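Local coordinates for protein N-acetylglucosaminidase (PDB 3OZP) that hydrolyses terminal, non-reducing beta-linked N-acetylglucosamine units one at a time from chitooligosaccharides, preferring the shorter ones, in the breakdown of chitin, at residues A278-G283 with C309-P314; T196-Y201 with I225-S230. All coordinates share one frame; numbering follows the deposited sequence.

Interaction 1 of 2, residues A278-G283 with C309-P314. With OAN (O-(2-acetamido-2-deoxy D-glucopyranosylidene) amino-N-phenylcarbamate), chain B.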
ATOM      1  N   ALA A 278      23.339  12.077  13.593  1.00 19.22           N
ATOM      2  CA  ALA A 278      24.690  11.861  14.117  1.00 19.38           C
ATOM      3  C   ALA A 278      24.657  11.800  15.648  1.00 19.46           C
ATOM      4  O   ALA A 278      23.788  12.424  16.261  1.00 19.28           O
ATOM      5  CB  ALA A 278      25.617  12.978  13.651  1.00 19.15           C
ATOM      6  N   PRO A 279      25.613  11.080  16.280  1.00 19.60           N
ATOM      7  CA  PRO A 279      26.765  10.366  15.718  1.00 19.71           C
ATOM      8  C   PRO A 279      26.524   8.893  15.391  1.00 19.61           C
ATOM      9  O   PRO A 279      27.398   8.255  14.807  1.00 20.21           O
ATOM     10  CB  PRO A 279      27.811  10.487  16.829  1.00 19.61           C
ATOM     11  CG  PRO A 279      27.007  10.451  18.075  1.00 19.80           C
ATOM     12  CD  PRO A 279      25.673  11.107  17.755  1.00 19.60           C
ATOM     13  N   ALA A 280      25.374   8.350  15.777  1.00 19.41           N
ATOM     14  CA  ALA A 280      24.978   7.018  15.327  1.00 19.22           C
ATOM     15  C   ALA A 280      24.304   7.132  13.957  1.00 19.06           C
ATOM     16  O   ALA A 280      24.229   8.222  13.386  1.00 18.65           O
ATOM     17  CB  ALA A 280      24.053   6.357  16.339  1.00 19.17           C
ATOM     18  N   HIS A 281      23.822   6.008  13.431  1.00 19.18           N
ATOM     19  CA  HIS A 281      23.084   6.004  12.161  1.00 19.38           C
ATOM     20  C   HIS A 281      23.907   6.609  11.021  1.00 19.47           C
ATOM     21  O   HIS A 281      23.428   7.435  10.240  1.00 19.41           O
ATOM     22  CB  HIS A 281      21.729   6.702  12.330  1.00 19.19           C
ATOM     23  CG  HIS A 281      20.789   5.951  13.215  1.00 19.28           C
ATOM     24  ND1 HIS A 281      20.049   4.877  12.769  1.00 20.06           N
ATOM     25  CD2 HIS A 281      20.508   6.082  14.532  1.00 19.48           C
ATOM     26  CE1 HIS A 281      19.334   4.393  13.769  1.00 20.18           C
ATOM     27  NE2 HIS A 281      19.593   5.108  14.849  1.00 19.30           N
ATOM     28  N   VAL A 282      25.173   6.202  10.972  1.00 19.73           N
ATOM     29  CA  VAL A 282      26.074   6.517   9.870  1.00 19.79           C
ATOM     30  C   VAL A 282      26.749   5.214   9.460  1.00 19.69           C
ATOM     31  O   VAL A 282      26.828   4.277  10.251  1.00 19.78           O
ATOM     32  CB  VAL A 282      27.142   7.593  10.243  1.00 19.98           C
ATOM     33  CG1 VAL A 282      26.487   8.924  10.601  1.00 19.94           C
ATOM     34  CG2 VAL A 282      28.049   7.111  11.378  1.00 19.95           C
ATOM     35  N   GLY A 283      27.207   5.142   8.219  1.00 19.84           N
ATOM     36  CA  GLY A 283      27.846   3.931   7.728  1.00 19.85           C
ATOM     37  C   GLY A 283      28.266   4.065   6.287  1.00 20.02           C
ATOM     38  O   GLY A 283      29.395   4.473   5.994  1.00 19.77           O
ATOM     39  N   CYS A 309      25.410  -1.665  11.760  1.00 24.40           N
ATOM     40  CA  CYS A 309      25.962  -0.779  12.779  1.00 24.68           C
ATOM     41  C   CYS A 309      26.904   0.233  12.136  1.00 24.47           C
ATOM     42  O   CYS A 309      27.263   0.110  10.958  1.00 24.60           O
ATOM     43  CB  CYS A 309      26.698  -1.578  13.859  1.00 24.66           C
ATOM     44  SG  CYS A 309      25.739  -2.884  14.660  1.00 26.74           S
ATOM     45  N   GLY A 310      27.296   1.238  12.910  1.00 24.41           N
ATOM     46  CA  GLY A 310      28.171   2.296  12.427  1.00 24.36           C
ATOM     47  C   GLY A 310      27.949   3.583  13.190  1.00 24.46           C
ATOM     48  O   GLY A 310      26.811   4.044  13.330  1.00 24.37           O
ATOM     49  N   GLN A 311      29.040   4.154  13.694  1.00 24.52           N
ATOM     50  CA  GLN A 311      28.996   5.425  14.425  1.00 24.73           C
ATOM     51  C   GLN A 311      30.189   6.285  14.070  1.00 24.47           C
ATOM     52  O   GLN A 311      31.255   5.769  13.738  1.00 24.59           O
ATOM     53  CB  GLN A 311      28.982   5.200  15.942  1.00 24.83           C
ATOM     54  CG  GLN A 311      27.812   4.394  16.440  1.00 26.05           C
ATOM     55  CD  GLN A 311      27.555   4.555  17.922  1.00 27.19           C
ATOM     56  OE1 GLN A 311      28.471   4.797  18.721  1.00 29.04           O
ATOM     57  NE2 GLN A 311      26.300   4.416  18.303  1.00 26.90           N
ATOM     58  N   LEU A 312      30.010   7.600  14.152  1.00 24.25           N
ATOM     59  CA  LEU A 312      31.105   8.530  13.936  1.00 24.31           C
ATOM     60  C   LEU A 312      32.125   8.409  15.067  1.00 24.66           C
ATOM     61  O   LEU A 312      31.770   8.072  16.199  1.00 24.32           O
ATOM     62  CB  LEU A 312      30.585   9.966  13.830  1.00 23.97           C
ATOM     63  CG  LEU A 312      29.667  10.316  12.652  1.00 23.41           C
ATOM     64  CD1 LEU A 312      29.163  11.747  12.784  1.00 22.77           C
ATOM     65  CD2 LEU A 312      30.359  10.107  11.297  1.00 22.38           C
ATOM     66  N   ASN A 313      33.389   8.652  14.739  1.00 25.19           N
ATOM     67  CA  ASN A 313      34.456   8.708  15.731  1.00 25.90           C
ATOM     68  C   ASN A 313      34.695  10.170  16.102  1.00 26.23           C
ATOM     69  O   ASN A 313      35.322  10.908  15.338  1.00 26.11           O
ATOM     70  CB  ASN A 313      35.734   8.060  15.175  1.00 25.91           C
ATOM     71  CG  ASN A 313      36.849   7.953  16.210  1.00 26.69           C
ATOM     72  OD1 ASN A 313      36.879   8.688  17.202  1.00 26.60           O
ATOM     73  ND2 ASN A 313      37.775   7.028  15.978  1.00 26.27           N
ATOM     74  N   PRO A 314      34.199  10.595  17.279  1.00 26.97           N
ATOM     75  CA  PRO A 314      34.253  12.006  17.664  1.00 27.66           C
ATOM     76  C   PRO A 314      35.662  12.512  17.988  1.00 28.38           C
ATOM     77  O   PRO A 314      35.863  13.723  18.107  1.00 28.60           O
ATOM     78  CB  PRO A 314      33.372  12.074  18.922  1.00 27.61           C
ATOM     79  CG  PRO A 314      32.737  10.733  19.059  1.00 27.50           C
ATOM     80  CD  PRO A 314      33.611   9.766  18.344  1.00 27.06           C
TER
HETATM   81  CAH OAN B   1      14.259   7.597  16.718  1.00 20.90           C
HETATM   82  CAG OAN B   1      13.994   6.235  16.078  1.00 21.67           C
HETATM   83  OAN OAN B   1      12.841   5.867  15.858  1.00 20.94           O
HETATM   84  NAI OAN B   1      15.099   5.504  15.811  1.00 22.52           N
HETATM   85  CAB OAN B   1      15.080   4.173  15.162  1.00 23.28           C
HETATM   86  CAC OAN B   1      14.877   4.408  13.644  1.00 22.00           C
HETATM   87  OAJ OAN B   1      16.147   4.571  13.010  1.00 20.80           O
HETATM   88  CAD OAN B   1      14.124   3.255  13.021  1.00 21.30           C
HETATM   89  OAK OAN B   1      13.975   3.480  11.615  1.00 19.10           O
HETATM   90  CAE OAN B   1      12.779   3.207  13.710  1.00 21.97           C
HETATM   91  CAF OAN B   1      11.894   2.129  13.091  1.00 21.83           C
HETATM   92  OAM OAN B   1      10.622   2.112  13.742  1.00 22.57           O
HETATM   93  OAL OAN B   1      12.977   2.897  15.112  1.00 23.34           O
HETATM   94  CAA OAN B   1      14.120   3.309  15.767  1.00 25.67           C
HETATM   95  NAY OAN B   1      14.363   2.905  17.015  1.00 28.93           N
HETATM   96  OAQ OAN B   1      13.329   2.044  17.640  1.00 34.83           O
HETATM   97  CAP OAN B   1      13.764   0.877  18.203  1.00 38.02           C
HETATM   98  OAR OAN B   1      14.724   0.868  18.978  1.00 39.65           O
HETATM   99  NAO OAN B   1      13.076  -0.243  17.913  1.00 40.40           N
HETATM  100  CAS OAN B   1      13.374  -1.446  18.415  1.00 42.04           C
HETATM  101  CAT OAN B   1      12.960  -1.798  19.703  1.00 42.34           C
HETATM  102  CAU OAN B   1      13.248  -3.068  20.207  1.00 42.87           C
HETATM  103  CAV OAN B   1      13.938  -3.992  19.417  1.00 43.16           C
HETATM  104  CAW OAN B   1      14.340  -3.651  18.125  1.00 42.57           C
HETATM  105  CAX OAN B   1      14.050  -2.380  17.622  1.00 42.35           C
HETATM  106  O   HOH W   1      24.154   3.254  13.803  1.00 22.89           O

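Interaction 2 of 2, residues T196-Y201 with I225-S230. With OAN (O-(2-acetamido-2-deoxy D-glucopyranosylidene) amino-N-phenylcarbamate), chain B.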
ATOM      1  N   THR A 196      14.509   8.533   3.818  1.00 16.28           N
ATOM      2  CA  THR A 196      14.874   8.221   2.426  1.00 16.56           C
ATOM      3  C   THR A 196      16.260   7.589   2.348  1.00 16.74           C
ATOM      4  O   THR A 196      16.943   7.664   1.310  1.00 17.17           O
ATOM      5  CB  THR A 196      14.829   9.465   1.508  1.00 16.44           C
ATOM      6  OG1 THR A 196      15.851  10.399   1.898  1.00 16.96           O
ATOM      7  CG2 THR A 196      13.460  10.138   1.554  1.00 16.17           C
ATOM      8  N   ALA A 197      16.666   6.962   3.448  1.00 16.69           N
ATOM      9  CA  ALA A 197      17.974   6.332   3.535  1.00 16.99           C
ATOM     10  C   ALA A 197      17.857   4.815   3.660  1.00 17.10           C
ATOM     11  O   ALA A 197      18.674   4.075   3.105  1.00 17.31           O
ATOM     12  CB  ALA A 197      18.761   6.917   4.698  1.00 17.16           C
ATOM     13  N   ARG A 198      16.836   4.351   4.378  1.00 16.86           N
ATOM     14  CA  ARG A 198      16.591   2.916   4.489  1.00 16.72           C
ATOM     15  C   ARG A 198      16.054   2.352   3.179  1.00 16.57           C
ATOM     16  O   ARG A 198      16.246   1.179   2.877  1.00 16.83           O
ATOM     17  CB  ARG A 198      15.658   2.605   5.657  1.00 16.67           C
ATOM     18  CG  ARG A 198      16.380   2.422   6.986  1.00 15.96           C
ATOM     19  CD  ARG A 198      17.252   3.629   7.394  1.00 15.60           C
ATOM     20  NE  ARG A 198      17.761   3.425   8.748  1.00 16.83           N
ATOM     21  CZ  ARG A 198      17.104   3.765   9.855  1.00 16.77           C
ATOM     22  NH1 ARG A 198      15.920   4.369   9.772  1.00 16.62           N
ATOM     23  NH2 ARG A 198      17.638   3.510  11.048  1.00 15.46           N
ATOM     24  N   ASN A 199      15.387   3.207   2.412  1.00 16.43           N
ATOM     25  CA  ASN A 199      15.018   2.921   1.027  1.00 16.29           C
ATOM     26  C   ASN A 199      14.891   4.244   0.291  1.00 16.15           C
ATOM     27  O   ASN A 199      14.609   5.274   0.911  1.00 15.88           O
ATOM     28  CB  ASN A 199      13.707   2.127   0.946  1.00 16.14           C
ATOM     29  CG  ASN A 199      13.913   0.621   1.088  1.00 16.29           C
ATOM     30  OD1 ASN A 199      14.711   0.018   0.373  1.00 17.51           O
ATOM     31  ND2 ASN A 199      13.185   0.011   2.008  1.00 16.83           N
ATOM     32  N   TYR A 200      15.106   4.225  -1.022  1.00 15.62           N
ATOM     33  CA  TYR A 200      15.024   5.444  -1.824  1.00 15.49           C
ATOM     34  C   TYR A 200      13.586   5.790  -2.210  1.00 15.41           C
ATOM     35  O   TYR A 200      12.761   4.909  -2.431  1.00 15.03           O
ATOM     36  CB  TYR A 200      15.906   5.311  -3.067  1.00 15.61           C
ATOM     37  CG  TYR A 200      16.024   6.562  -3.896  1.00 15.86           C
ATOM     38  CD1 TYR A 200      15.286   6.708  -5.068  1.00 15.93           C
ATOM     39  CD2 TYR A 200      16.873   7.600  -3.514  1.00 16.95           C
ATOM     40  CE1 TYR A 200      15.388   7.849  -5.840  1.00 16.67           C
ATOM     41  CE2 TYR A 200      16.984   8.752  -4.289  1.00 16.74           C
ATOM     42  CZ  TYR A 200      16.238   8.863  -5.450  1.00 16.78           C
ATOM     43  OH  TYR A 200      16.332   9.990  -6.224  1.00 17.91           O
ATOM     44  N   TYR A 201      13.296   7.089  -2.255  1.00 15.55           N
ATOM     45  CA  TYR A 201      11.996   7.607  -2.675  1.00 15.89           C
ATOM     46  C   TYR A 201      12.236   8.522  -3.855  1.00 16.19           C
ATOM     47  O   TYR A 201      13.069   9.423  -3.781  1.00 16.12           O
ATOM     48  CB  TYR A 201      11.322   8.403  -1.543  1.00 15.70           C
ATOM     49  CG  TYR A 201      10.780   7.548  -0.415  1.00 16.02           C
ATOM     50  CD1 TYR A 201       9.404   7.377  -0.240  1.00 15.47           C
ATOM     51  CD2 TYR A 201      11.642   6.901   0.469  1.00 16.04           C
ATOM     52  CE1 TYR A 201       8.904   6.584   0.798  1.00 16.69           C
ATOM     53  CE2 TYR A 201      11.157   6.106   1.498  1.00 16.37           C
ATOM     54  CZ  TYR A 201       9.792   5.955   1.662  1.00 16.50           C
ATOM     55  OH  TYR A 201       9.318   5.179   2.688  1.00 16.32           O
ATOM     56  N   ILE A 225      17.372  12.140   5.588  1.00 17.15           N
ATOM     57  CA  ILE A 225      17.998  11.893   4.286  1.00 17.39           C
ATOM     58  C   ILE A 225      19.173  10.903   4.311  1.00 18.05           C
ATOM     59  O   ILE A 225      19.447  10.253   3.301  1.00 18.65           O
ATOM     60  CB  ILE A 225      18.354  13.243   3.582  1.00 17.30           C
ATOM     61  CG1 ILE A 225      18.653  13.042   2.091  1.00 17.23           C
ATOM     62  CG2 ILE A 225      19.473  14.004   4.329  1.00 16.66           C
ATOM     63  CD1 ILE A 225      18.526  14.323   1.260  1.00 16.53           C
ATOM     64  N   THR A 226      19.835  10.760   5.458  1.00 18.16           N
ATOM     65  CA  THR A 226      20.962   9.836   5.585  1.00 18.80           C
ATOM     66  C   THR A 226      20.761   8.874   6.746  1.00 18.56           C
ATOM     67  O   THR A 226      20.034   9.168   7.691  1.00 18.84           O
ATOM     68  CB  THR A 226      22.310  10.580   5.805  1.00 18.89           C
ATOM     69  OG1 THR A 226      22.214  11.414   6.968  1.00 20.27           O
ATOM     70  CG2 THR A 226      22.673  11.429   4.595  1.00 19.42           C
ATOM     71  N   ASP A 227      21.397   7.714   6.658  1.00 18.30           N
ATOM     72  CA  ASP A 227      21.470   6.787   7.783  1.00 18.26           C
ATOM     73  C   ASP A 227      22.599   5.815   7.498  1.00 18.18           C
ATOM     74  O   ASP A 227      23.377   6.034   6.571  1.00 18.46           O
ATOM     75  CB  ASP A 227      20.137   6.059   8.014  1.00 17.93           C
ATOM     76  CG  ASP A 227      19.884   5.760   9.484  1.00 18.43           C
ATOM     77  OD1 ASP A 227      20.534   4.836  10.031  1.00 18.74           O
ATOM     78  OD2 ASP A 227      19.031   6.444  10.095  1.00 17.44           O
ATOM     79  N   SER A 228      22.700   4.748   8.285  1.00 18.11           N
ATOM     80  CA  SER A 228      23.777   3.780   8.094  1.00 18.21           C
ATOM     81  C   SER A 228      23.668   3.035   6.755  1.00 18.18           C
ATOM     82  O   SER A 228      24.688   2.656   6.173  1.00 18.37           O
ATOM     83  CB  SER A 228      23.847   2.803   9.270  1.00 17.81           C
ATOM     84  OG  SER A 228      22.699   1.983   9.327  1.00 18.82           O
ATOM     85  N   GLN A 229      22.440   2.860   6.266  1.00 18.11           N
ATOM     86  CA  GLN A 229      22.163   2.095   5.030  1.00 17.92           C
ATOM     87  C   GLN A 229      22.528   2.795   3.722  1.00 17.99           C
ATOM     88  O   GLN A 229      22.844   2.125   2.732  1.00 18.31           O
ATOM     89  CB  GLN A 229      20.688   1.671   4.969  1.00 17.91           C
ATOM     90  CG  GLN A 229      20.297   0.559   5.931  1.00 17.81           C
ATOM     91  CD  GLN A 229      19.950   1.070   7.333  1.00 18.34           C
ATOM     92  OE1 GLN A 229      20.061   2.261   7.623  1.00 17.38           O
ATOM     93  NE2 GLN A 229      19.532   0.160   8.205  1.00 18.22           N
ATOM     94  N   SER A 230      22.449   4.125   3.696  1.00 17.76           N
ATOM     95  CA  SER A 230      22.783   4.882   2.484  1.00 17.70           C
ATOM     96  C   SER A 230      22.963   6.373   2.726  1.00 17.93           C
ATOM     97  O   SER A 230      22.496   6.920   3.732  1.00 17.63           O
ATOM     98  CB  SER A 230      21.735   4.662   1.380  1.00 17.86           C
ATOM     99  OG  SER A 230      20.490   5.254   1.719  1.00 17.10           O
TER
HETATM  100  CAH OAN B   1      14.259   7.597  16.718  1.00 20.90           C
HETATM  101  CAG OAN B   1      13.994   6.235  16.078  1.00 21.67           C
HETATM  102  OAN OAN B   1      12.841   5.867  15.858  1.00 20.94           O
HETATM  103  NAI OAN B   1      15.099   5.504  15.811  1.00 22.52           N
HETATM  104  CAB OAN B   1      15.080   4.173  15.162  1.00 23.28           C
HETATM  105  CAC OAN B   1      14.877   4.408  13.644  1.00 22.00           C
HETATM  106  OAJ OAN B   1      16.147   4.571  13.010  1.00 20.80           O
HETATM  107  CAD OAN B   1      14.124   3.255  13.021  1.00 21.30           C
HETATM  108  OAK OAN B   1      13.975   3.480  11.615  1.00 19.10           O
HETATM  109  CAE OAN B   1      12.779   3.207  13.710  1.00 21.97           C
HETATM  110  CAF OAN B   1      11.894   2.129  13.091  1.00 21.83           C
HETATM  111  OAM OAN B   1      10.622   2.112  13.742  1.00 22.57           O
HETATM  112  OAL OAN B   1      12.977   2.897  15.112  1.00 23.34           O
HETATM  113  CAA OAN B   1      14.120   3.309  15.767  1.00 25.67           C
HETATM  114  NAY OAN B   1      14.363   2.905  17.015  1.00 28.93           N
HETATM  115  OAQ OAN B   1      13.329   2.044  17.640  1.00 34.83           O
HETATM  116  CAP OAN B   1      13.764   0.877  18.203  1.00 38.02           C
HETATM  117  OAR OAN B   1      14.724   0.868  18.978  1.00 39.65           O
HETATM  118  NAO OAN B   1      13.076  -0.243  17.913  1.00 40.40           N
HETATM  119  CAS OAN B   1      13.374  -1.446  18.415  1.00 42.04           C
HETATM  120  CAT OAN B   1      12.960  -1.798  19.703  1.00 42.34           C
HETATM  121  CAU OAN B   1      13.248  -3.068  20.207  1.00 42.87           C
HETATM  122  CAV OAN B   1      13.938  -3.992  19.417  1.00 43.16           C
HETATM  123  CAW OAN B   1      14.340  -3.651  18.125  1.00 42.57           C
HETATM  124  CAX OAN B   1      14.050  -2.380  17.622  1.00 42.35           C
HETATM  125  O   HOH W   2      18.590   6.029  -0.324  1.00 15.00           O
HETATM  126  O   HOH W   3      20.147   2.001  10.846  1.00 18.93           O

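Interaction 1 of 2, residues A278-G283 with C309-P314
With chi1 at -62°, Val282 sets CG1 beside its own backbone N and swings CG2 toward Leu312, whose CG is likewise anti to its carbonyl carbon (chi1 -64°). The two side chains cross at about a right angle: Val282 CG2 lies 3.8 Å from Leu312 CD2 and, lower down, 3.4 Å from Leu312 N, so one methyl group covers both the branch and the backbone of its partner. The other leucine methyl, CD1, reaches Ala278 CB at 3.9 Å, and Leu312 CB rests against the ring of Pro279. A cis peptide bond precedes Pro279, and the carbonyl O of this proline accepts a nearly straight hydrogen bond from Leu312 N (2.8 Å, 169° at the hydrogen). Gln311 CA adds a CH...O contact to the same oxygen, while Gly310 CA approaches Val282 O at 3.2 Å. Water 1 links the two backbones farther along, accepting from His281 N and donating to Gly310 O. His281 itself turns away from 309-314, and its ring carbon CE1 comes within 3.3 Å of OAN OAJ; ND1 bonds to Asp227 and NE2 to Glu346, the charge relay inferred for this enzyme. The contact thus ties the loop bearing the histidine, at the end of barrel strand 271-278, to strand 311-312, which pairs antiparallel with strand 292-293, while Phe381 of helix 373-393 and Trp352 of helix 349-353 pack against it.

Interaction 2 of 2, residues T196-Y201 with I225-S230
Arg198 stacks its guanidinium on the carboxylate of Asp227, the planes 25° apart and Asp227 OD2 3.3 Å above the centre of the guanidinium. The salt bridge, Arg198 NH2 to Asp227 OD1 at 3.3 Å, therefore runs between stacked groups and not edge to edge. A bend at chi2 (56°) carries the arginine chain across Gln229, the guanidinium and amide planes 73° apart. Gln229 OE1 lies in the guanidinium plane and accepts a bent hydrogen bond from Arg198 NE at 2.8 Å; the donor stands well above the amide plane, missing the oxygen's lone pairs. Beyond this, the edge of the guanidinium grips the sugar-like end of OAN: Arg198 NH2 gives OAJ a bond of 2.7 Å, and NH1 adds weak bonds to OAJ and OAK. Asp195 pairs with NH1 as well, so Gln229, the two carboxylates and the ligand together hold the group's rotation. These loops follow the first two strands, 189-195 and 220-224, of the eight-stranded parallel barrel, the TIM-barrel fold of the family 20 catalytic domain, whose active site lies at the C-terminal ends of the strands. Packing is tight at Ala197, where CB presses against the 226-227 peptide, 3.4 Å from Asp227 N, and Ala197 O takes a hydrogen bond of 2.6 Å from Ser230 OG on a lone pair. Direct contact gives way to buried water in the looser parts: water 2 donates to both Thr196 O and Ser230 OG, and water 3 accepts from Arg198 NH2 and donates to Ser228 OG. Asp227 OD2 is held by His224, and Gln229 also packs on Trp562 of the second subunit, which places the contact at the dimer interface.

Overall arrangement
Interactions 1 and 2 meet at the active site, their centres 14 Å apart, in loops that follow the first three barrel strands in order, with segment 309-314 lying beyond the third. The join is the probable hydrogen bond from His281 ND1 of interaction 1 to Asp227 OD1 of interaction 2, 2.8 Å long; Arg198 NH2 merely packs against the same ring nitrogen. A second touch, Val282 O to Ser228 CB at 3.5 Å, brings the two loops together farther from the ligand. Both contacts reach OAN OAJ, through His281 and Arg198, while Asp345, Tyr453, Asp455, Trp468 and Glu504 supply further hydrogen bonds to the ligand.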